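Local coordinates for protein RV1873 (Mycobacterium tuberculosis, PDB 2JEK) that is of unknown function but folds as an all-helical, right-handed superhelix of the DUF1810 family, at residues A[8-11]-A[12-15]. Numbering follows the deposited sequence.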
loop_
_atom_site.group_PDB
_atom_site.type_symbol
_atom_site.label_atom_id
_atom_site.label_comp_id
_atom_site.label_asym_id
_atom_site.label_seq_id
_atom_site.Cartn_x
_atom_site.Cartn_y
_atom_site.Cartn_z
ATOM N N PHE A 8 2.531 -17.528 3.256
ATOM C CA PHE A 8 2.091 -16.567 2.237
ATOM C C PHE A 8 3.218 -16.056 1.333
ATOM O O PHE A 8 2.982 -15.195 0.489
ATOM C CB PHE A 8 1.388 -15.376 2.887
ATOM C CG PHE A 8 0.090 -15.726 3.560
ATOM C CD1 PHE A 8 -1.050 -16.002 2.814
ATOM C CD2 PHE A 8 0.012 -15.770 4.946
ATOM C CE1 PHE A 8 -2.253 -16.303 3.442
ATOM C CE2 PHE A 8 -1.189 -16.086 5.587
ATOM C CZ PHE A 8 -2.320 -16.351 4.830
ATOM N N ASP A 9 4.431 -16.580 1.500
ATOM C CA ASP A 9 5.579 -16.111 0.708
ATOM C C ASP A 9 5.773 -14.588 0.861
ATOM O O ASP A 9 6.013 -13.860 -0.118
ATOM C CB ASP A 9 5.431 -16.531 -0.765
ATOM C CG ASP A 9 6.680 -16.261 -1.594
ATOM O OD1 ASP A 9 7.786 -16.225 -1.019
ATOM O OD2 ASP A 9 6.540 -16.082 -2.821
ATOM N N LEU A 10 5.671 -14.112 2.096
ATOM C CA LEU A 10 5.887 -12.691 2.385
ATOM C C LEU A 10 7.328 -12.304 2.106
ATOM O O LEU A 10 7.634 -11.130 1.883
ATOM C CB LEU A 10 5.516 -12.332 3.828
ATOM C CG LEU A 10 4.036 -12.516 4.175
ATOM C CD1 LEU A 10 3.837 -12.225 5.656
ATOM C CD2 LEU A 10 3.112 -11.647 3.311
ATOM N N LYS A 11 8.226 -13.289 2.103
ATOM C CA LYS A 11 9.612 -12.994 1.776
ATOM C C LYS A 11 9.758 -12.302 0.411
ATOM O O LYS A 11 10.694 -11.524 0.216
ATOM C CB LYS A 11 10.499 -14.239 1.900
ATOM C CG LYS A 11 10.327 -15.279 0.806
ATOM C CD LYS A 11 11.344 -16.406 0.947
ATOM C CE LYS A 11 11.060 -17.542 -0.016
ATOM N NZ LYS A 11 11.269 -17.189 -1.442
ATOM N N ARG A 12 8.830 -12.552 -0.519
ATOM C CA ARG A 12 8.894 -11.905 -1.822
ATOM C C ARG A 12 8.898 -10.378 -1.671
ATOM O O ARG A 12 9.592 -9.680 -2.414
ATOM C CB ARG A 12 7.769 -12.389 -2.754
ATOM C CG ARG A 12 6.359 -11.807 -2.543
ATOM C CD ARG A 12 5.385 -12.595 -3.416
ATOM N NE ARG A 12 4.005 -12.104 -3.406
ATOM C CZ ARG A 12 3.131 -12.326 -2.422
ATOM N NH1 ARG A 12 3.498 -12.980 -1.333
ATOM N NH2 ARG A 12 1.885 -11.860 -2.505
ATOM N N PHE A 13 8.158 -9.873 -0.686
ATOM C CA PHE A 13 8.120 -8.431 -0.460
ATOM C C PHE A 13 9.412 -7.947 0.191
ATOM O O PHE A 13 9.946 -6.907 -0.182
ATOM C CB PHE A 13 6.919 -8.028 0.393
ATOM C CG PHE A 13 5.587 -8.278 -0.260
ATOM C CD1 PHE A 13 5.110 -7.424 -1.249
ATOM C CD2 PHE A 13 4.794 -9.342 0.152
ATOM C CE1 PHE A 13 3.879 -7.657 -1.837
ATOM C CE2 PHE A 13 3.555 -9.587 -0.422
ATOM C CZ PHE A 13 3.093 -8.726 -1.410
ATOM N N VAL A 14 9.924 -8.717 1.150
ATOM C CA VAL A 14 11.162 -8.336 1.819
ATOM C C VAL A 14 12.298 -8.196 0.803
ATOM O O VAL A 14 13.022 -7.215 0.827
ATOM C CB VAL A 14 11.555 -9.352 2.928
ATOM C CG1 VAL A 14 12.933 -9.027 3.509
ATOM C CG2 VAL A 14 10.497 -9.387 4.033
ATOM N N TYR A 15 12.425 -9.168 -0.096
ATOM C CA TYR A 15 13.520 -9.156 -1.050
ATOM C C TYR A 15 13.343 -8.126 -2.159
ATOM O O TYR A 15 14.326 -7.595 -2.652
ATOM C CB TYR A 15 13.754 -10.558 -1.641
ATOM C CG TYR A 15 13.994 -11.655 -0.616
ATOM C CD1 TYR A 15 14.766 -11.424 0.510
ATOM C CD2 TYR A 15 13.458 -12.920 -0.799
ATOM C CE1 TYR A 15 14.985 -12.430 1.454
ATOM C CE2 TYR A 15 13.685 -13.940 0.121
ATOM C CZ TYR A 15 14.450 -13.683 1.237
ATOM O OH TYR A 15 14.677 -14.668 2.164
#
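Arg12 reaches back along its own chain to Asp9, and two of its nitrogens share a single carbonyl oxygen. The contact exemplifies how residues leading into a helix can be held by i to i+3 and i to i+4 bonds together with side-chain bonds to backbone carbonyls. The backbone N of Arg12 donates to Asp9 O at 3.1 Å, while NH1 of the same residue donates to that oxygen at 2.9 Å. The two donors approach from opposite faces of the carbonyl plane, both well out of it, whereas the oxygen itself lies close to the plane of the guanidinium. Arg12 makes this return with CG tucked between the backbone N and the carbonyl carbon (chi1 78°), which brings CG close against Asp9 O, and an extended chain onward to NE. NH1 also lies 2.9 Å from Phe8 O. The carboxylate of Asp9 stays at the aliphatic part, OD2 being 3.7 Å from Arg12 CD.

Phe13 brings its CE2 corner over the centre of one guanidinium face, 3.3 Å above the plane, its ring tilted. Its backbone N bonds to Leu10 O at 2.9 Å. Tyr15 N bonds to Lys11 O almost straight, and the tyrosine ring turns a face to that oxygen. From the side of that same face the Lys11 methylenes run obliquely to the ring's rim, CD lying 3.5 Å from CE2, before a bend at chi4 sends NZ toward Asp9 OD1 in a long salt bridge.

The rest of the guanidinium is gripped directly from elsewhere: NE by Arg56 O, NH2 by Gly58 O and a salt bridge to Glu64. Asp6 accepts from the backbone N of Leu10 and Lys11. Together this is a loop-to-helix junction at the N-terminal end of helix 11-17.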